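Local coordinates for ATP-dependent 6-phosphofructokinase isozyme 2 (Escherichia coli, PDB 3UMO), which catalyses the ATP-dependent, magnesium-requiring phosphorylation of D-fructose 6-phosphate to fructose 1,6-bisphosphate, the first committing step of glycolysis, at residues A[42-47]-A[133-138]; A[63-68]-A[89-94]; A[93-98]-A[104-109]; A[164-169]-A[254-259]; A[229-232]-A[237-240]. One frame throughout, in Å; residues are numbered along the deposited sequence.

Contact 1. Residues A[42-47]-A[133-138]; sequences INVARA and ILVISG
Val135 is the first residue of strand 133-137 to meet helix 40-50, and it does so tip to tip: its CG1 lies 4.2 Å from CG1 of Val44. In both valines this methyl stands anti to the backbone N (chi1 170° in Val44, -177° in Val135), which points the corresponding branch of each at the other. The separation is that of a loose apolar contact, and Thr6 of strand 4-7 touches both valines. This is helix-on-sheet packing in the alpha/beta core of a ribokinase-family kinase, where the parallel sheet holds strand 133-137 between strands 4-7 and 162-166. Two residues on, Ser137 returns to the same side of the strand, and its OG stands 4.2 Å from CG2 of Val44. The side chain of Ser137 also approaches that of Asp256, the probable active-site residue, their nearest atoms about 4 Å apart. Beyond it, Gly138 O accepts a bond from Ser167 OG. On the helix, Asn43, assigned to the substrate site, touches Asp256, while Arg46 NH1 donates to Asn43 OD1 at 3.0 Å, the oxygen lying in the guanidinium plane.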
# COMPACT_ATOMS: atom_id res chain seq x y z
N ILE A 42 4.04 20.06 24.19
CA ILE A 42 5.01 20.86 23.45
C ILE A 42 4.35 21.52 22.25
O ILE A 42 4.54 22.71 22.00
CB ILE A 42 6.24 20.02 23.04
CG1 ILE A 42 7.16 19.84 24.24
CG2 ILE A 42 7.00 20.71 21.90
CD1 ILE A 42 8.30 18.86 24.00
N ASN A 43 3.55 20.75 21.51
CA ASN A 43 2.87 21.29 20.34
C ASN A 43 1.78 22.30 20.70
O ASN A 43 1.56 23.25 19.96
CB ASN A 43 2.35 20.17 19.44
CG ASN A 43 3.43 19.59 18.57
OD1 ASN A 43 4.32 20.31 18.11
ND2 ASN A 43 3.37 18.29 18.32
N VAL A 44 1.12 22.09 21.83
CA VAL A 44 0.16 23.07 22.33
C VAL A 44 0.87 24.40 22.57
O VAL A 44 0.37 25.47 22.18
CB VAL A 44 -0.53 22.58 23.62
CG1 VAL A 44 -1.34 23.71 24.27
CG2 VAL A 44 -1.44 21.41 23.31
N ALA A 45 2.06 24.34 23.17
CA ALA A 45 2.84 25.55 23.43
C ALA A 45 3.27 26.24 22.13
O ALA A 45 3.27 27.47 22.03
CB ALA A 45 4.05 25.23 24.30
N ARG A 46 3.65 25.44 21.14
CA ARG A 46 4.05 26.00 19.84
C ARG A 46 2.86 26.66 19.14
O ARG A 46 2.99 27.75 18.57
CB ARG A 46 4.67 24.92 18.96
CG ARG A 46 5.96 24.34 19.54
CD ARG A 46 6.46 23.16 18.71
NE ARG A 46 7.02 23.59 17.43
CZ ARG A 46 6.79 22.98 16.27
NH1 ARG A 46 5.99 21.92 16.23
NH2 ARG A 46 7.34 23.43 15.15
N ALA A 47 1.70 26.01 19.20
CA ALA A 47 0.48 26.57 18.59
C ALA A 47 0.12 27.89 19.26
O ALA A 47 -0.29 28.85 18.60
CB ALA A 47 -0.68 25.59 18.70
N ILE A 133 -2.90 28.41 34.18
CA ILE A 133 -3.42 27.26 33.47
C ILE A 133 -2.30 26.28 33.13
O ILE A 133 -1.23 26.67 32.67
CB ILE A 133 -4.15 27.70 32.19
CG1 ILE A 133 -5.39 28.52 32.56
CG2 ILE A 133 -4.55 26.51 31.33
CD1 ILE A 133 -6.05 29.21 31.39
N LEU A 134 -2.56 25.00 33.38
CA LEU A 134 -1.65 23.92 33.01
C LEU A 134 -2.33 22.97 32.03
O LEU A 134 -3.37 22.38 32.34
CB LEU A 134 -1.20 23.14 34.24
CG LEU A 134 -0.34 21.92 33.89
CD1 LEU A 134 0.97 22.39 33.27
CD2 LEU A 134 -0.09 21.06 35.13
N VAL A 135 -1.74 22.81 30.86
CA VAL A 135 -2.26 21.87 29.87
C VAL A 135 -1.44 20.59 29.89
O VAL A 135 -0.27 20.59 29.51
CB VAL A 135 -2.23 22.45 28.45
CG1 VAL A 135 -2.86 21.46 27.46
CG2 VAL A 135 -2.95 23.79 28.40
N ILE A 136 -2.06 19.50 30.34
CA ILE A 136 -1.41 18.19 30.34
C ILE A 136 -1.85 17.46 29.07
O ILE A 136 -3.01 17.06 28.95
CB ILE A 136 -1.80 17.38 31.59
CG1 ILE A 136 -1.54 18.19 32.85
CG2 ILE A 136 -1.02 16.07 31.63
CD1 ILE A 136 -2.78 18.48 33.65
N SER A 137 -0.93 17.30 28.12
CA SER A 137 -1.28 16.76 26.82
C SER A 137 -0.27 15.73 26.31
O SER A 137 0.94 15.96 26.35
CB SER A 137 -1.44 17.89 25.79
OG SER A 137 -1.60 17.34 24.49
N GLY A 138 -0.77 14.60 25.82
CA GLY A 138 0.08 13.61 25.20
C GLY A 138 -0.03 12.27 25.90
O GLY A 138 -0.77 12.12 26.88

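Contact 2. Residues A[63-68]-A[89-94]; sequences GATGEH and TRQNLH
Thr65 places its OG1 between its own backbone N and carbonyl carbon (chi1 48°), which turns the hydroxyl onto Thr89, while Thr89 sets OG1 beside its backbone N (chi1 -65°), against Gly66. From there Thr65 OG1 donates to Thr89 O at 2.7 Å, in the carbonyl plane and on a lone pair. The second hydroxyl comes within 3.3 Å of the helix backbone, measured from Thr89 OG1 to Gly66 CA, an approach that a CB on Gly66 would block. The polar bond of Thr89 OG1 is made with Gly62 N, just before segment 63-68. These contacts fasten the first part of helix 63-75 to the chain entering strand 93-97 of the four-stranded mixed sheet, the lid of ribokinase-family sugar kinases, and Arg90, Gln91 and Asn92 on that chain are assigned to the substrate site. A valine in place of Thr65 would probably leave Thr89 O without its hydroxyl donor and the connection more mobile. The side chains of Thr65 and Gln91 cross obliquely, CG2 of Thr65 3.9 Å from OE1 of Gln91, whereas the amide nitrogen NE2 of Gln91 bonds to Leu13 O on strand 12-19. Trp88 of the second subunit packs on both Thr65 and Gln91.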
# COMPACT_ATOMS: atom_id res chain seq x y z
N GLY A 63 19.80 13.17 27.00
CA GLY A 63 20.77 12.94 25.95
C GLY A 63 20.85 14.05 24.92
O GLY A 63 20.26 15.12 25.08
N ALA A 64 21.58 13.78 23.84
CA ALA A 64 21.79 14.76 22.78
C ALA A 64 20.51 15.06 22.02
O ALA A 64 20.33 16.15 21.49
CB ALA A 64 22.88 14.28 21.83
N THR A 65 19.62 14.07 21.94
CA THR A 65 18.34 14.28 21.29
C THR A 65 17.50 15.25 22.11
O THR A 65 16.83 16.13 21.55
CB THR A 65 17.57 12.96 21.08
OG1 THR A 65 17.58 12.19 22.28
CG2 THR A 65 18.23 12.15 19.97
N GLY A 66 17.54 15.10 23.43
CA GLY A 66 16.86 16.03 24.31
C GLY A 66 17.44 17.43 24.22
O GLY A 66 16.70 18.42 24.25
N GLU A 67 18.76 17.52 24.10
CA GLU A 67 19.41 18.82 23.96
C GLU A 67 18.93 19.51 22.69
O GLU A 67 18.70 20.72 22.68
CB GLU A 67 20.94 18.67 23.91
CG GLU A 67 21.60 18.28 25.22
CD GLU A 67 23.11 18.23 25.11
OE1 GLU A 67 23.70 17.18 25.44
OE2 GLU A 67 23.71 19.24 24.69
N HIS A 68 18.79 18.74 21.62
CA HIS A 68 18.38 19.30 20.34
C HIS A 68 16.93 19.75 20.40
O HIS A 68 16.57 20.79 19.84
CB HIS A 68 18.59 18.30 19.20
CG HIS A 68 18.60 18.94 17.85
ND1 HIS A 68 19.41 20.00 17.53
CD2 HIS A 68 17.89 18.67 16.73
CE1 HIS A 68 19.21 20.36 16.28
NE2 HIS A 68 18.29 19.57 15.77
N THR A 89 15.83 11.15 25.00
CA THR A 89 14.60 11.57 24.33
C THR A 89 14.40 10.79 23.03
O THR A 89 15.27 10.77 22.16
CB THR A 89 14.63 13.10 24.04
OG1 THR A 89 14.62 13.81 25.28
CG2 THR A 89 13.42 13.52 23.20
N ARG A 90 13.24 10.13 22.93
CA ARG A 90 12.94 9.23 21.81
C ARG A 90 12.51 9.99 20.55
O ARG A 90 12.17 11.17 20.61
CB ARG A 90 11.86 8.22 22.21
CG ARG A 90 12.30 7.22 23.27
CD ARG A 90 13.49 6.40 22.79
NE ARG A 90 13.71 5.21 23.61
CZ ARG A 90 14.59 5.12 24.60
NH1 ARG A 90 14.72 3.99 25.28
NH2 ARG A 90 15.35 6.17 24.91
N GLN A 91 12.53 9.29 19.42
CA GLN A 91 12.26 9.91 18.13
C GLN A 91 11.11 9.22 17.39
O GLN A 91 11.11 7.99 17.26
CB GLN A 91 13.50 9.83 17.24
CG GLN A 91 14.77 10.41 17.84
CD GLN A 91 15.72 10.92 16.77
OE1 GLN A 91 16.88 10.52 16.71
NE2 GLN A 91 15.23 11.81 15.92
N ASN A 92 10.14 10.00 16.92
CA ASN A 92 9.15 9.47 16.00
C ASN A 92 9.55 9.82 14.57
O ASN A 92 10.37 10.71 14.35
CB ASN A 92 7.74 9.99 16.31
CG ASN A 92 7.23 9.49 17.64
OD1 ASN A 92 7.60 8.40 18.08
ND2 ASN A 92 6.39 10.28 18.29
N LEU A 93 8.98 9.11 13.60
CA LEU A 93 9.38 9.31 12.21
C LEU A 93 8.21 9.69 11.31
O LEU A 93 7.18 9.00 11.28
CB LEU A 93 10.05 8.05 11.65
CG LEU A 93 10.63 8.18 10.23
CD1 LEU A 93 11.74 9.22 10.19
CD2 LEU A 93 11.11 6.83 9.69
N HIS A 94 8.39 10.79 10.58
CA HIS A 94 7.42 11.27 9.60
C HIS A 94 8.04 11.07 8.23
O HIS A 94 9.11 11.61 7.94
CB HIS A 94 7.14 12.76 9.83
CG HIS A 94 6.20 13.37 8.84
ND1 HIS A 94 6.61 13.82 7.60
CD2 HIS A 94 4.87 13.63 8.91
CE1 HIS A 94 5.57 14.31 6.95
NE2 HIS A 94 4.50 14.21 7.72

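Contact 3. Residues A[93-98]-A[104-109]; sequences LHVHVE and YRFVMP
Leu93 and Phe106 exchange two backbone bonds, Leu93 N to Phe106 O at 3.2 Å and Phe106 N to Leu93 O at 2.9 Å, and Val95 and Tyr104 do the same with N to O distances of 2.8 Å each way. Between these hydrogen-bonded pairs lies the non-hydrogen-bonded pair His94 and Arg105, where the backbones come together through CA-H...O contacts, as from His94 CA to Tyr104 O. The strand directions differ by 166°, as in an antiparallel hairpin. On the face carrying Leu93, Val95, Tyr104 and Phe106, Val95 CG2 meets the edge of the Phe106 ring, 4.0 Å from CE1. Further along, Val97 CG2 lies obliquely to the Tyr104 ring, 3.7 Å from CE2; the ring gets there with CG beside the backbone N (chi1 -70°). On the other face the His94 and Arg105 side chains cross at a slant, His94 CD2 to Arg105 CG at 4.0 Å, with ring and guanidinium planes 48° apart. Their polar ends are fixed elsewhere: His94 NE2 by Gln103 OE1, Arg105 NH1 by Glu25 O of the second subunit. Strand 12-19 flanks strand 93-97 within the lid sheet; on the far side, residues 105-107 pair in parallel with a strand of the second subunit, and the two Phe106 rings meet, so the sheet continues across the dimer interface.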
# COMPACT_ATOMS: atom_id res chain seq x y z
N LEU A 93 8.98 9.11 13.60
CA LEU A 93 9.38 9.31 12.21
C LEU A 93 8.21 9.69 11.31
O LEU A 93 7.18 9.00 11.28
CB LEU A 93 10.05 8.05 11.65
CG LEU A 93 10.63 8.18 10.23
CD1 LEU A 93 11.74 9.22 10.19
CD2 LEU A 93 11.11 6.83 9.69
N HIS A 94 8.39 10.79 10.58
CA HIS A 94 7.42 11.27 9.60
C HIS A 94 8.04 11.07 8.23
O HIS A 94 9.11 11.61 7.94
CB HIS A 94 7.14 12.76 9.83
CG HIS A 94 6.20 13.37 8.84
ND1 HIS A 94 6.61 13.82 7.60
CD2 HIS A 94 4.87 13.63 8.91
CE1 HIS A 94 5.57 14.31 6.95
NE2 HIS A 94 4.50 14.21 7.72
N VAL A 95 7.39 10.29 7.38
CA VAL A 95 7.92 10.03 6.04
C VAL A 95 7.01 10.58 4.95
O VAL A 95 5.85 10.18 4.84
CB VAL A 95 8.10 8.52 5.79
CG1 VAL A 95 8.75 8.28 4.42
CG2 VAL A 95 8.92 7.88 6.89
N HIS A 96 7.54 11.48 4.13
CA HIS A 96 6.80 11.95 2.97
C HIS A 96 7.19 11.13 1.74
O HIS A 96 8.37 10.98 1.44
CB HIS A 96 7.10 13.42 2.70
CG HIS A 96 6.34 13.96 1.53
ND1 HIS A 96 5.06 14.46 1.64
CD2 HIS A 96 6.67 14.06 0.22
CE1 HIS A 96 4.64 14.85 0.45
NE2 HIS A 96 5.60 14.62 -0.43
N VAL A 97 6.19 10.58 1.04
CA VAL A 97 6.44 9.83 -0.18
C VAL A 97 6.20 10.72 -1.40
O VAL A 97 5.08 11.16 -1.66
CB VAL A 97 5.58 8.55 -0.26
CG1 VAL A 97 5.97 7.74 -1.47
CG2 VAL A 97 5.74 7.73 1.02
N GLU A 98 7.26 11.00 -2.15
CA GLU A 98 7.18 11.96 -3.25
C GLU A 98 6.21 11.54 -4.36
O GLU A 98 5.49 12.38 -4.89
CB GLU A 98 8.57 12.24 -3.85
CG GLU A 98 8.75 13.67 -4.36
CD GLU A 98 9.17 14.64 -3.27
OE1 GLU A 98 8.31 15.08 -2.48
OE2 GLU A 98 10.38 14.97 -3.19
N TYR A 104 3.49 9.30 6.04
CA TYR A 104 3.37 8.17 6.95
C TYR A 104 3.97 8.55 8.29
O TYR A 104 5.03 9.16 8.35
CB TYR A 104 4.06 6.94 6.37
CG TYR A 104 3.32 6.37 5.18
CD1 TYR A 104 2.42 5.31 5.34
CD2 TYR A 104 3.49 6.90 3.91
CE1 TYR A 104 1.72 4.80 4.26
CE2 TYR A 104 2.79 6.39 2.82
CZ TYR A 104 1.91 5.35 3.01
OH TYR A 104 1.23 4.85 1.92
N ARG A 105 3.28 8.18 9.36
CA ARG A 105 3.66 8.68 10.68
C ARG A 105 3.82 7.52 11.64
O ARG A 105 2.84 6.89 12.02
CB ARG A 105 2.58 9.63 11.19
CG ARG A 105 2.35 10.83 10.27
CD ARG A 105 0.98 11.44 10.52
NE ARG A 105 0.89 12.06 11.83
CZ ARG A 105 -0.25 12.45 12.41
NH1 ARG A 105 -1.41 12.27 11.81
NH2 ARG A 105 -0.21 13.01 13.61
N PHE A 106 5.06 7.24 12.02
CA PHE A 106 5.32 6.12 12.92
C PHE A 106 5.56 6.65 14.32
O PHE A 106 6.55 7.34 14.58
CB PHE A 106 6.50 5.30 12.39
CG PHE A 106 6.30 4.81 11.00
CD1 PHE A 106 6.74 5.56 9.91
CD2 PHE A 106 5.60 3.64 10.75
CE1 PHE A 106 6.52 5.13 8.61
CE2 PHE A 106 5.38 3.19 9.45
CZ PHE A 106 5.84 3.94 8.38
N VAL A 107 4.61 6.36 15.20
CA VAL A 107 4.60 6.92 16.55
C VAL A 107 4.94 5.86 17.57
O VAL A 107 4.18 4.91 17.77
CB VAL A 107 3.23 7.54 16.88
CG1 VAL A 107 3.25 8.14 18.29
CG2 VAL A 107 2.86 8.60 15.85
N MET A 108 6.11 6.02 18.20
CA MET A 108 6.59 5.08 19.20
C MET A 108 6.49 5.72 20.58
O MET A 108 6.26 6.93 20.68
CB MET A 108 8.02 4.67 18.86
CG MET A 108 8.08 3.60 17.79
SD MET A 108 9.72 3.39 17.09
CE MET A 108 9.87 4.94 16.18
N PRO A 109 6.63 4.92 21.65
CA PRO A 109 6.50 5.49 23.00
C PRO A 109 7.61 6.48 23.33
O PRO A 109 8.68 6.46 22.70
CB PRO A 109 6.63 4.26 23.91
CG PRO A 109 6.25 3.10 23.02
CD PRO A 109 6.81 3.46 21.69

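Contact 4. Residues A[164-169]-A[254-259]; sequences IVDSSG and AGDSMV. With ATP (adenosine-5'-triphosphate), chain E.
Strand 162-166 meets Val259 of helix 254-267 through Asp166, Ile164 before it being only marginally near. At Asp166 the carboxylate extends with CG anti to the backbone N (chi1 -177°), carrying OD1 across Val259 to 3.4 Å from its CG2. The same oxygen lies 4.3 Å from Asp256 OD2, and a water fills the gap by donating to both, 2.7 Å to Asp166 OD1 and 2.7 Å to Asp256 OD2. The water bridges two like-charged carboxylates, and Lys185 beside Asp166 would probably ease their repulsion. The setting is consistent with the phosphoryl-transfer centre: a magnesium ion lies about 4 Å from the nearest atom of the Asp166 side chain, and Asp256 is probably the active-site residue, as in related kinases. Gly255 N, near the start of the helix, donates to ATP O2G at 3.1 Å, consistent with the anion hole of ribokinase-family enzymes, where a helix N terminus is likely to favour phosphate charge. A CB on Gly255 would clash with ATP O3B. Three residues on, Met258 bends at chi3 (-93°) to bring CE within 3.2 Å of ATP O3' and SD alongside C5'. With an alanine in place of Met258, the side of the ribose now touched by CE and SD would probably lose its cover, leaving the sugar freer to shift. In the parallel sheet, strand 162-166 runs between strands 133-137 and 183-184, and the helix lies against it, with Val259 touching Val135 and also Val44 of helix 40-50.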
# COMPACT_ATOMS: atom_id res chain seq x y z
N ILE A 164 -6.10 21.54 32.16
CA ILE A 164 -6.71 21.14 30.91
C ILE A 164 -6.04 19.84 30.49
O ILE A 164 -4.82 19.70 30.58
CB ILE A 164 -6.49 22.22 29.83
CG1 ILE A 164 -7.23 23.51 30.23
CG2 ILE A 164 -6.94 21.73 28.46
CD1 ILE A 164 -6.96 24.68 29.30
N VAL A 165 -6.84 18.86 30.08
CA VAL A 165 -6.31 17.54 29.78
C VAL A 165 -6.62 17.09 28.35
O VAL A 165 -7.76 17.20 27.90
CB VAL A 165 -6.86 16.48 30.76
CG1 VAL A 165 -6.33 15.08 30.41
CG2 VAL A 165 -6.50 16.84 32.21
N ASP A 166 -5.60 16.62 27.64
CA ASP A 166 -5.79 16.00 26.33
C ASP A 166 -4.93 14.74 26.28
O ASP A 166 -3.71 14.83 26.17
CB ASP A 166 -5.41 16.97 25.21
CG ASP A 166 -5.65 16.39 23.83
OD1 ASP A 166 -5.39 17.12 22.85
OD2 ASP A 166 -6.10 15.23 23.71
N SER A 167 -5.56 13.58 26.40
CA SER A 167 -4.80 12.34 26.41
C SER A 167 -5.68 11.21 25.90
O SER A 167 -6.71 11.45 25.27
CB SER A 167 -4.28 12.03 27.82
OG SER A 167 -3.32 11.00 27.80
N SER A 168 -5.28 9.98 26.16
CA SER A 168 -6.07 8.84 25.71
C SER A 168 -5.89 7.63 26.61
O SER A 168 -5.05 7.65 27.52
CB SER A 168 -5.71 8.46 24.27
OG SER A 168 -4.37 8.00 24.18
N GLY A 169 -6.67 6.59 26.35
CA GLY A 169 -6.58 5.34 27.09
C GLY A 169 -6.73 5.50 28.59
O GLY A 169 -7.48 6.36 29.06
N ALA A 254 -3.76 19.14 14.07
CA ALA A 254 -5.08 19.76 14.25
C ALA A 254 -5.48 19.78 15.73
O ALA A 254 -5.95 20.80 16.24
CB ALA A 254 -6.13 19.03 13.44
N GLY A 255 -5.31 18.64 16.40
CA GLY A 255 -5.70 18.51 17.79
C GLY A 255 -4.97 19.48 18.72
O GLY A 255 -5.58 20.18 19.54
N ASP A 256 -3.65 19.52 18.60
CA ASP A 256 -2.86 20.38 19.47
C ASP A 256 -3.10 21.86 19.16
O ASP A 256 -3.06 22.69 20.06
CB ASP A 256 -1.38 20.02 19.37
CG ASP A 256 -1.10 18.60 19.84
OD1 ASP A 256 -0.15 17.98 19.32
OD2 ASP A 256 -1.83 18.11 20.73
N SER A 257 -3.34 22.18 17.89
CA SER A 257 -3.66 23.55 17.52
C SER A 257 -4.98 23.96 18.15
O SER A 257 -5.10 25.06 18.69
CB SER A 257 -3.75 23.70 16.00
OG SER A 257 -2.46 23.56 15.41
N MET A 258 -5.97 23.08 18.07
CA MET A 258 -7.26 23.35 18.71
C MET A 258 -7.12 23.55 20.21
O MET A 258 -7.70 24.49 20.78
CB MET A 258 -8.25 22.21 18.43
CG MET A 258 -9.47 22.24 19.34
SD MET A 258 -10.72 21.04 18.85
CE MET A 258 -11.76 22.05 17.80
N VAL A 259 -6.36 22.68 20.87
CA VAL A 259 -6.16 22.81 22.32
C VAL A 259 -5.47 24.13 22.68
O VAL A 259 -5.87 24.80 23.64
CB VAL A 259 -5.42 21.60 22.92
CG1 VAL A 259 -5.05 21.86 24.37
CG2 VAL A 259 -6.30 20.36 22.80
PG ATP E . -4.92 14.87 16.52
O1G ATP E . -4.47 14.75 17.93
O2G ATP E . -3.95 15.86 15.88
O3G ATP E . -4.93 13.58 15.79
PB ATP E . -7.56 15.00 17.24
O1B ATP E . -7.95 13.58 16.73
O2B ATP E . -7.37 15.09 18.77
O3B ATP E . -6.30 15.59 16.46
PA ATP E . -9.57 16.29 15.63
O1A ATP E . -9.25 15.29 14.56
O2A ATP E . -11.06 16.35 15.98
O3A ATP E . -8.74 16.02 16.91
O5' ATP E . -9.03 17.72 15.11
C5' ATP E . -9.35 18.86 15.83
C4' ATP E . -9.94 19.97 15.09
O4' ATP E . -9.17 20.17 13.88
C3' ATP E . -11.29 19.66 14.58
O3' ATP E . -12.26 19.91 15.53
C2' ATP E . -11.40 20.54 13.40
O2' ATP E . -11.59 21.84 13.78
C1' ATP E . -10.04 20.42 12.81
N9 ATP E . -9.97 19.34 11.83
C8 ATP E . -9.49 18.10 12.05
N7 ATP E . -9.60 17.41 10.88
C5 ATP E . -10.14 18.21 9.94
C6 ATP E . -10.48 18.04 8.60
N6 ATP E . -10.24 16.73 7.90
N1 ATP E . -11.02 19.08 7.93
C2 ATP E . -11.24 20.26 8.54
N3 ATP E . -10.93 20.45 9.82
C4 ATP E . -10.38 19.45 10.54
O HOH W 1 -3.20 18.75 22.92

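Contact 5. Residues A[229-232]-A[237-240]; sequences GALG and NCIQ. With ATP (adenosine-5'-triphosphate), chain E.
A beta hairpin of strands 230-233 and 238-241, the last two of a three-stranded antiparallel sheet begun by strand 221-224, contributes Gly229, just before its first strand, to the nucleotide site. Its pairing is defined by Gly232 and Ile239, which exchange two backbone bonds: Gly232 N to Ile239 O at 2.8 Å and Ile239 N to Gly232 O at 2.9 Å. The adjoining Leu231 and Gln240 form the non-hydrogen-bonded pair, their CA atoms 4.3 Å apart, and CA-H...O contacts bring the strands together, Gln240 CA standing 3.2 Å from Ala230 O. The side chains of this pair cross at about a right angle, with Leu231 CD1 4.1 Å from Gln240 CB. Gln240 sends CG anti to its N (chi1 -178°), and that carbon passes 3.4 Å from Ala230 O, while its amide makes a weak bond from NE2 to Gln228 O. Leu231 CD1 also reaches Cys238 SG at 4.2 Å, and Arg206 of helix 204-214 touches both residues. On the other face Ala230 and Ile239 lie against Val276 of helix 272-286; Gly232 adds no side chain there, and a CB on it would sit close to Ile239 CG1. Gln240 packs on Val242 of the third subunit. Gly229 O accepts a bond from ATP O3' at 2.7 Å. Since a main-chain oxygen receives the ribose hydroxyl, recognition of the sugar at this point probably depends on the path of the backbone, which the hairpin pairing is likely to help set.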
# COMPACT_ATOMS: atom_id res chain seq x y z
N GLY A 229 -15.87 19.31 12.99
CA GLY A 229 -15.66 20.38 13.95
C GLY A 229 -15.62 19.88 15.39
O GLY A 229 -14.81 19.03 15.74
N ALA A 230 -16.49 20.43 16.23
CA ALA A 230 -16.47 20.03 17.63
C ALA A 230 -17.79 20.26 18.32
O ALA A 230 -18.60 21.11 17.92
CB ALA A 230 -15.34 20.74 18.37
N LEU A 231 -18.01 19.48 19.37
CA LEU A 231 -19.18 19.68 20.23
C LEU A 231 -18.68 20.08 21.62
O LEU A 231 -17.93 19.33 22.25
CB LEU A 231 -20.01 18.41 20.31
CG LEU A 231 -21.32 18.55 21.08
CD1 LEU A 231 -22.50 18.51 20.12
CD2 LEU A 231 -21.44 17.46 22.13
N GLY A 232 -19.09 21.25 22.08
CA GLY A 232 -18.68 21.76 23.37
C GLY A 232 -19.83 21.69 24.36
O GLY A 232 -20.95 22.11 24.05
N ASN A 237 -24.55 24.92 28.75
CA ASN A 237 -24.61 25.04 27.30
C ASN A 237 -24.14 23.81 26.53
O ASN A 237 -23.37 22.99 27.04
CB ASN A 237 -23.81 26.26 26.83
CG ASN A 237 -24.44 27.57 27.25
OD1 ASN A 237 -23.85 28.34 28.00
ND2 ASN A 237 -25.65 27.82 26.76
N CYS A 238 -24.60 23.72 25.29
CA CYS A 238 -24.16 22.68 24.37
C CYS A 238 -24.14 23.29 22.99
O CYS A 238 -25.15 23.80 22.51
CB CYS A 238 -25.15 21.52 24.37
SG CYS A 238 -24.72 20.23 23.18
N ILE A 239 -22.99 23.26 22.34
CA ILE A 239 -22.89 23.85 21.02
C ILE A 239 -22.07 22.98 20.10
O ILE A 239 -21.12 22.31 20.53
CB ILE A 239 -22.25 25.24 21.07
CG1 ILE A 239 -20.91 25.18 21.80
CG2 ILE A 239 -23.18 26.26 21.73
CD1 ILE A 239 -19.90 26.15 21.27
N GLN A 240 -22.44 22.96 18.82
CA GLN A 240 -21.60 22.34 17.82
C GLN A 240 -21.11 23.41 16.87
O GLN A 240 -21.86 24.30 16.46
CB GLN A 240 -22.31 21.22 17.05
CG GLN A 240 -21.37 20.54 16.03
CD GLN A 240 -21.89 19.23 15.45
OE1 GLN A 240 -22.95 18.73 15.84
NE2 GLN A 240 -21.13 18.67 14.50
PG ATP E . -4.92 14.87 16.52
O1G ATP E . -4.47 14.75 17.93
O2G ATP E . -3.95 15.86 15.88
O3G ATP E . -4.93 13.58 15.79
PB ATP E . -7.56 15.00 17.24
O1B ATP E . -7.95 13.58 16.73
O2B ATP E . -7.37 15.09 18.77
O3B ATP E . -6.30 15.59 16.46
PA ATP E . -9.57 16.29 15.63
O1A ATP E . -9.25 15.29 14.56
O2A ATP E . -11.06 16.35 15.98
O3A ATP E . -8.74 16.02 16.91
O5' ATP E . -9.03 17.72 15.11
C5' ATP E . -9.35 18.86 15.83
C4' ATP E . -9.94 19.97 15.09
O4' ATP E . -9.17 20.17 13.88
C3' ATP E . -11.29 19.66 14.58
O3' ATP E . -12.26 19.91 15.53
C2' ATP E . -11.40 20.54 13.40
O2' ATP E . -11.59 21.84 13.78
C1' ATP E . -10.04 20.42 12.81
N9 ATP E . -9.97 19.34 11.83
C8 ATP E . -9.49 18.10 12.05
N7 ATP E . -9.60 17.41 10.88
C5 ATP E . -10.14 18.21 9.94
C6 ATP E . -10.48 18.04 8.60
N6 ATP E . -10.24 16.73 7.90
N1 ATP E . -11.02 19.08 7.93
C2 ATP E . -11.24 20.26 8.54
N3 ATP E . -10.93 20.45 9.82
C4 ATP E . -10.38 19.45 10.54

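How the contacts relate
From the N terminus, contact 1 opens on helix 40-50 and closes on strand 133-137, joining helix and core sheet across 85 intervening residues. That long loop contains contacts 2 and 3, which share Leu93 and His94: contact 2 ties helix 63-75 to the approach to strand 93-97, and contact 3 pairs that strand with 103-107 in the lid sheet; both reach the second subunit. Contact 4 opens only after contact 1 has closed, yet the two touch, since strands 133-137 and 162-166 are neighbours in the parallel sheet. Its loop in turn encloses the short hairpin of contact 5, met where Met258 CE packs on Ala230 CB, and both contacts touch ATP.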